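PDB 4RU0: putative branched-chain amino acid ABC transporter, periplasmic branched-chain amino acid-binding protein from Pseudomonas protegens Pf-5, which probably binds a small solute, perhaps a branched-chain amino acid, in the periplasm and delivers it to an ABC transporter for uptake. Local coordinates for residues Q34-L38 with F97-L101; V108-N112 with N333-A337. All coordinates share one frame. Numbering follows the deposited sequence.

Contact 1 (Q34-L38 with F97-L101); sequences QFFPL and FKNGL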
ATOM      1  N   GLN A  34     -18.898 -15.674  -5.808  1.00 73.94           N
ATOM      2  CA  GLN A  34     -17.449 -15.499  -5.925  1.00 52.46           C
ATOM      3  C   GLN A  34     -16.837 -15.338  -4.540  1.00 51.23           C
ATOM      4  O   GLN A  34     -17.226 -14.444  -3.786  1.00 51.85           O
ATOM      5  CB  GLN A  34     -17.111 -14.289  -6.795  1.00 52.07           C
ATOM      6  CG  GLN A  34     -15.632 -13.916  -6.798  1.00 49.62           C
ATOM      7  CD  GLN A  34     -14.801 -14.817  -7.687  1.00 48.81           C
ATOM      8  OE1 GLN A  34     -14.910 -14.771  -8.914  1.00 48.96           O
ATOM      9  NE2 GLN A  34     -13.965 -15.650  -7.072  1.00 49.48           N
ATOM     10  N   PHE A  35     -15.885 -16.204  -4.201  1.00 49.63           N
ATOM     11  CA  PHE A  35     -15.305 -16.184  -2.862  1.00 50.21           C
ATOM     12  C   PHE A  35     -14.242 -15.100  -2.704  1.00 47.00           C
ATOM     13  O   PHE A  35     -13.363 -14.935  -3.547  1.00 45.70           O
ATOM     14  CB  PHE A  35     -14.707 -17.546  -2.508  1.00 48.04           C
ATOM     15  CG  PHE A  35     -14.147 -17.611  -1.117  1.00 46.88           C
ATOM     16  CD1 PHE A  35     -14.848 -17.069  -0.048  1.00 48.02           C
ATOM     17  CD2 PHE A  35     -12.930 -18.220  -0.871  1.00 45.12           C
ATOM     18  CE1 PHE A  35     -14.339 -17.125   1.235  1.00 47.42           C
ATOM     19  CE2 PHE A  35     -12.418 -18.286   0.410  1.00 44.52           C
ATOM     20  CZ  PHE A  35     -13.123 -17.737   1.465  1.00 45.67           C
ATOM     21  N   PHE A  36     -14.338 -14.370  -1.599  1.00 47.20           N
ATOM     22  CA  PHE A  36     -13.400 -13.306  -1.285  1.00 45.88           C
ATOM     23  C   PHE A  36     -12.759 -13.585   0.066  1.00 45.07           C
ATOM     24  O   PHE A  36     -13.295 -13.187   1.098  1.00 48.81           O
ATOM     25  CB  PHE A  36     -14.113 -11.955  -1.269  1.00 47.09           C
ATOM     26  CG  PHE A  36     -13.221 -10.790  -1.576  1.00 61.22           C
ATOM     27  CD1 PHE A  36     -13.266 -10.180  -2.821  1.00 45.95           C
ATOM     28  CD2 PHE A  36     -12.342 -10.298  -0.620  1.00 60.12           C
ATOM     29  CE1 PHE A  36     -12.454  -9.102  -3.110  1.00 54.64           C
ATOM     30  CE2 PHE A  36     -11.521  -9.220  -0.901  1.00 57.48           C
ATOM     31  CZ  PHE A  36     -11.577  -8.620  -2.148  1.00 54.80           C
ATOM     32  N   PRO A  37     -11.616 -14.286   0.065  1.00 43.42           N
ATOM     33  CA  PRO A  37     -10.951 -14.650   1.318  1.00 42.70           C
ATOM     34  C   PRO A  37     -10.472 -13.414   2.079  1.00 49.16           C
ATOM     35  O   PRO A  37      -9.948 -12.476   1.472  1.00 41.60           O
ATOM     36  CB  PRO A  37      -9.773 -15.511   0.853  1.00 41.05           C
ATOM     37  CG  PRO A  37      -9.517 -15.081  -0.549  1.00 40.53           C
ATOM     38  CD  PRO A  37     -10.854 -14.728  -1.116  1.00 42.23           C
ATOM     39  N   LEU A  38     -10.675 -13.411   3.394  1.00 46.87           N
ATOM     40  CA  LEU A  38     -10.251 -12.291   4.224  1.00 44.68           C
ATOM     41  C   LEU A  38      -9.311 -12.750   5.335  1.00 41.93           C
ATOM     42  O   LEU A  38      -9.738 -13.366   6.310  1.00 42.78           O
ATOM     43  CB  LEU A  38     -11.462 -11.572   4.820  1.00 44.70           C
ATOM     44  CG  LEU A  38     -12.355 -10.857   3.803  1.00 54.31           C
ATOM     45  CD1 LEU A  38     -13.490 -10.126   4.499  1.00 47.72           C
ATOM     46  CD2 LEU A  38     -11.538  -9.896   2.946  1.00 44.48           C
ATOM     47  N   PHE A  97      -8.017 -21.469   2.713  1.00 41.49           N
ATOM     48  CA  PHE A  97      -8.822 -20.742   1.742  1.00 40.18           C
ATOM     49  C   PHE A  97      -8.514 -21.061   0.281  1.00 39.62           C
ATOM     50  O   PHE A  97      -9.376 -20.884  -0.580  1.00 44.26           O
ATOM     51  CB  PHE A  97      -8.654 -19.235   1.958  1.00 44.82           C
ATOM     52  CG  PHE A  97      -9.457 -18.691   3.102  1.00 46.35           C
ATOM     53  CD1 PHE A  97     -10.539 -19.397   3.605  1.00 48.25           C
ATOM     54  CD2 PHE A  97      -9.134 -17.467   3.671  1.00 40.86           C
ATOM     55  CE1 PHE A  97     -11.286 -18.897   4.655  1.00 51.46           C
ATOM     56  CE2 PHE A  97      -9.877 -16.956   4.722  1.00 50.21           C
ATOM     57  CZ  PHE A  97     -10.954 -17.674   5.215  1.00 53.16           C
ATOM     58  N   LYS A  98      -7.300 -21.525  -0.006  1.00 38.23           N
ATOM     59  CA  LYS A  98      -6.851 -21.650  -1.394  1.00 37.62           C
ATOM     60  C   LYS A  98      -7.747 -22.555  -2.257  1.00 43.07           C
ATOM     61  O   LYS A  98      -7.698 -22.489  -3.487  1.00 38.71           O
ATOM     62  CB  LYS A  98      -5.409 -22.161  -1.446  1.00 36.13           C
ATOM     63  CG  LYS A  98      -5.251 -23.633  -1.122  1.00 36.22           C
ATOM     64  CD  LYS A  98      -3.829 -24.107  -1.393  1.00 34.88           C
ATOM     65  CE  LYS A  98      -3.706 -25.617  -1.221  1.00 35.08           C
ATOM     66  NZ  LYS A  98      -2.289 -26.064  -1.308  1.00 51.31           N
ATOM     67  N   ASN A  99      -8.567 -23.387  -1.624  1.00 39.87           N
ATOM     68  CA  ASN A  99      -9.435 -24.280  -2.378  1.00 52.07           C
ATOM     69  C   ASN A  99     -10.870 -23.777  -2.476  1.00 56.04           C
ATOM     70  O   ASN A  99     -11.703 -24.396  -3.137  1.00 44.13           O
ATOM     71  CB  ASN A  99      -9.411 -25.676  -1.765  1.00 41.35           C
ATOM     72  CG  ASN A  99      -8.105 -26.387  -2.014  1.00 48.71           C
ATOM     73  OD1 ASN A  99      -7.650 -26.492  -3.155  1.00 45.08           O
ATOM     74  ND2 ASN A  99      -7.474 -26.855  -0.945  1.00 51.73           N
ATOM     75  N   GLY A 100     -11.151 -22.652  -1.823  1.00 43.04           N
ATOM     76  CA  GLY A 100     -12.460 -22.033  -1.891  1.00 44.75           C
ATOM     77  C   GLY A 100     -13.261 -22.192  -0.614  1.00 45.94           C
ATOM     78  O   GLY A 100     -12.765 -22.742   0.367  1.00 46.74           O
ATOM     79  N   LEU A 101     -14.499 -21.702  -0.624  1.00 47.71           N
ATOM     80  CA  LEU A 101     -15.395 -21.842   0.523  1.00 49.18           C
ATOM     81  C   LEU A 101     -16.749 -22.402   0.101  1.00 62.87           C
ATOM     82  O   LEU A 101     -17.531 -21.717  -0.561  1.00 67.56           O
ATOM     83  CB  LEU A 101     -15.593 -20.501   1.236  1.00 49.90           C
ATOM     84  CG  LEU A 101     -16.644 -20.520   2.352  1.00 53.78           C
ATOM     85  CD1 LEU A 101     -16.235 -21.471   3.470  1.00 54.32           C
ATOM     86  CD2 LEU A 101     -16.916 -19.125   2.900  1.00 51.79           C
TER
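Apolar, largely aromatic packing joins the first strand of the fold, 34-40, to the turn that ends helix 87-97, in a mostly buried spot beside strand 76-82, where Phe97 touches Cys81 and Leu101 touches Gln79. Phe35 is the main contributor from the strand. Its ring edge points at the face of Phe97 in a T-shaped stack, with centroids 5.3 Å apart and planes at 78°, and Phe35 CZ lies 3.7 Å from Phe97 CD1. Leu101 closes over one face of the Phe35 ring: its CB sits 3.6 Å from the ring centroid, almost on the normal, a CH-pi contact. Two residues along the strand, Pro37 brings CB to 3.5 Å from Phe97 CD2, so Phe97 spans both strand residues. The chain leaves helix 87-97 through a type I beta turn from Phe97 to Gly100, closed by the Gly100 N to Phe97 O hydrogen bond of 2.8 Å. At Gly100's backbone angles, phi 107° and psi -177°, a CB would be jammed against the carbonyl O of Asn99. Backbone hydrogen bonds between Phe36 and Val77 and between Leu38 and Gln79 pair the two parallel strands. A helix after strand 76-82 whose exit turn packs against neighbouring strand 34-40 is consistent with the alpha/beta lobe of a periplasmic binding protein.

Contact 2 (V108-N112 with N333-A337); sequences VYQPN and NAAVA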
ATOM      1  N   VAL A 108      -8.493 -13.888  -6.297  1.00 39.29           N
ATOM      2  CA  VAL A 108      -7.310 -13.172  -5.840  1.00 37.82           C
ATOM      3  C   VAL A 108      -7.175 -13.331  -4.333  1.00 37.58           C
ATOM      4  O   VAL A 108      -8.168 -13.544  -3.633  1.00 38.74           O
ATOM      5  CB  VAL A 108      -7.370 -11.668  -6.185  1.00 37.99           C
ATOM      6  CG1 VAL A 108      -7.210 -11.450  -7.686  1.00 37.99           C
ATOM      7  CG2 VAL A 108      -8.671 -11.077  -5.694  1.00 39.59           C
ATOM      8  N   TYR A 109      -5.945 -13.241  -3.836  1.00 36.18           N
ATOM      9  CA  TYR A 109      -5.705 -13.412  -2.411  1.00 35.97           C
ATOM     10  C   TYR A 109      -4.857 -12.282  -1.814  1.00 35.20           C
ATOM     11  O   TYR A 109      -3.797 -11.932  -2.341  1.00 34.11           O
ATOM     12  CB  TYR A 109      -5.036 -14.762  -2.147  1.00 35.23           C
ATOM     13  CG  TYR A 109      -4.979 -15.103  -0.678  1.00 42.90           C
ATOM     14  CD1 TYR A 109      -6.035 -15.759  -0.060  1.00 36.51           C
ATOM     15  CD2 TYR A 109      -3.879 -14.751   0.098  1.00 34.35           C
ATOM     16  CE1 TYR A 109      -5.997 -16.063   1.290  1.00 40.51           C
ATOM     17  CE2 TYR A 109      -3.831 -15.051   1.447  1.00 34.57           C
ATOM     18  CZ  TYR A 109      -4.891 -15.708   2.037  1.00 39.37           C
ATOM     19  OH  TYR A 109      -4.852 -16.009   3.379  1.00 39.78           O
ATOM     20  N   GLN A 110      -5.333 -11.727  -0.703  1.00 35.89           N
ATOM     21  CA  GLN A 110      -4.638 -10.643  -0.004  1.00 35.42           C
ATOM     22  C   GLN A 110      -4.279 -11.058   1.414  1.00 35.32           C
ATOM     23  O   GLN A 110      -5.127 -11.038   2.302  1.00 50.12           O
ATOM     24  CB  GLN A 110      -5.500  -9.381   0.030  1.00 36.51           C
ATOM     25  CG  GLN A 110      -5.762  -8.777  -1.333  1.00 36.65           C
ATOM     26  CD  GLN A 110      -7.169  -8.221  -1.467  1.00 38.31           C
ATOM     27  OE1 GLN A 110      -8.140  -8.857  -1.057  1.00 43.67           O
ATOM     28  NE2 GLN A 110      -7.284  -7.031  -2.045  1.00 38.61           N
ATOM     29  N   PRO A 111      -3.015 -11.444   1.631  1.00 34.12           N
ATOM     30  CA  PRO A 111      -2.582 -11.932   2.947  1.00 37.87           C
ATOM     31  C   PRO A 111      -2.654 -10.871   4.048  1.00 34.63           C
ATOM     32  O   PRO A 111      -2.749 -11.235   5.216  1.00 35.10           O
ATOM     33  CB  PRO A 111      -1.130 -12.371   2.702  1.00 32.70           C
ATOM     34  CG  PRO A 111      -0.715 -11.694   1.451  1.00 35.10           C
ATOM     35  CD  PRO A 111      -1.949 -11.547   0.621  1.00 32.91           C
ATOM     36  N   ASN A 112      -2.628  -9.594   3.679  1.00 34.68           N
ATOM     37  CA  ASN A 112      -2.669  -8.502   4.653  1.00 35.30           C
ATOM     38  C   ASN A 112      -1.590  -8.653   5.725  1.00 34.79           C
ATOM     39  O   ASN A 112      -1.880  -8.645   6.920  1.00 35.60           O
ATOM     40  CB  ASN A 112      -4.048  -8.418   5.311  1.00 36.86           C
ATOM     41  CG  ASN A 112      -5.161  -8.153   4.309  1.00 38.38           C
ATOM     42  OD1 ASN A 112      -5.006  -7.349   3.393  1.00 38.29           O
ATOM     43  ND2 ASN A 112      -6.291  -8.837   4.477  1.00 38.74           N
ATOM     44  N   ASN A 333      -8.081  -1.474  -1.052  1.00 42.96           N
ATOM     45  CA  ASN A 333      -7.682  -2.874  -1.141  1.00 43.23           C
ATOM     46  C   ASN A 333      -8.787  -3.729  -1.761  1.00 47.13           C
ATOM     47  O   ASN A 333      -8.530  -4.565  -2.626  1.00 48.69           O
ATOM     48  CB  ASN A 333      -7.322  -3.413   0.247  1.00 41.50           C
ATOM     49  CG  ASN A 333      -6.284  -4.511   0.197  1.00 46.17           C
ATOM     50  OD1 ASN A 333      -5.422  -4.526  -0.682  1.00 43.48           O
ATOM     51  ND2 ASN A 333      -6.362  -5.443   1.143  1.00 44.28           N
ATOM     52  N   ALA A 334     -10.021  -3.498  -1.322  1.00 44.71           N
ATOM     53  CA  ALA A 334     -11.166  -4.269  -1.787  1.00 45.99           C
ATOM     54  C   ALA A 334     -11.551  -3.908  -3.218  1.00 46.45           C
ATOM     55  O   ALA A 334     -11.960  -4.771  -3.993  1.00 48.57           O
ATOM     56  CB  ALA A 334     -12.350  -4.063  -0.857  1.00 48.09           C
ATOM     57  N   ALA A 335     -11.420  -2.633  -3.565  1.00 46.73           N
ATOM     58  CA  ALA A 335     -11.827  -2.158  -4.880  1.00 47.40           C
ATOM     59  C   ALA A 335     -10.929  -2.712  -5.984  1.00 48.60           C
ATOM     60  O   ALA A 335     -11.396  -3.017  -7.087  1.00 46.23           O
ATOM     61  CB  ALA A 335     -11.824  -0.642  -4.915  1.00 48.12           C
ATOM     62  N   VAL A 336      -9.642  -2.837  -5.679  1.00 46.16           N
ATOM     63  CA  VAL A 336      -8.665  -3.338  -6.638  1.00 43.95           C
ATOM     64  C   VAL A 336      -9.017  -4.759  -7.063  1.00 42.17           C
ATOM     65  O   VAL A 336      -9.033  -5.079  -8.250  1.00 45.39           O
ATOM     66  CB  VAL A 336      -7.243  -3.302  -6.055  1.00 40.39           C
ATOM     67  CG1 VAL A 336      -6.279  -4.106  -6.914  1.00 38.90           C
ATOM     68  CG2 VAL A 336      -6.772  -1.871  -5.932  1.00 49.28           C
ATOM     69  N   ALA A 337      -9.317  -5.596  -6.081  1.00 42.34           N
ATOM     70  CA  ALA A 337      -9.709  -6.967  -6.347  1.00 42.48           C
ATOM     71  C   ALA A 337     -11.018  -7.011  -7.130  1.00 44.30           C
ATOM     72  O   ALA A 337     -11.138  -7.753  -8.107  1.00 44.30           O
ATOM     73  CB  ALA A 337      -9.834  -7.737  -5.045  1.00 42.53           C
TER
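Two carboxamide side chains reach from 108-112 to the start of 333-337, a piece of helix 325-348. The shorter bond runs from Gln110 NE2 to the main-chain O of Asn333 at 2.8 Å, though its 125° angle at the hydrogen makes it weak. The second, also weak, goes from Asn333 ND2 to Asn112 OD1 at 3.2 Å and 121°; the place of that ND2 is less certain than most. Asn112 has its stronger partner elsewhere, since its ND2 is hydrogen-bonded to Ala39 O at the end of strand 34-40, so the one amide ties the loop to both strand and helix.

Moving along the helix by one turn, the contact becomes apolar. Ala337 lies four residues after Asn333, on the same helix face, and its CB meets Val108 CG2 at 3.6 Å, while Gln110 NE2 passes 4.0 Å from that methyl. Consistent with the small alanine, the backbones come closest here, with the CA atoms of Val108 and Ala337 6.7 Å apart against 8.4 Å for Gln110 and Asn333. Around this face Met57 of helix 47-67 touches both Gln110 and Asn333.

All five touching residues are buried, so the amides give polar groups inside the lobe uncharged, though weak, hydrogen-bond partners: the joint carries no charge, with two amide bonds at one helix turn and a Val-Ala apolar contact at the next.

How the contacts relate
Segment 34-38 of contact 1 also packs on both segments of contact 2, and the centres of the two contacts lie about 12 Å apart. Phe35 and Pro37 point their CB atoms at the turn of contact 1, whereas the intervening Phe36 packs into contact 2, with CE2 3.4 Å from Gln110 OE1 and CZ 3.5 Å from Ala337 CB. Pro37 itself touches both contacts, its CG lying 3.6 Å from Tyr109 CD1. Contact 2 is the one nearer the bound pentaoxaheptadecane: the Asn112 side chain is about 5 Å from that ligand, against about 12 Å for Leu38 of contact 1. Contact 1 thus lies farther than contact 2 from the pocket, which Tyr41, Tyr192, Trp243 and Trp269 line.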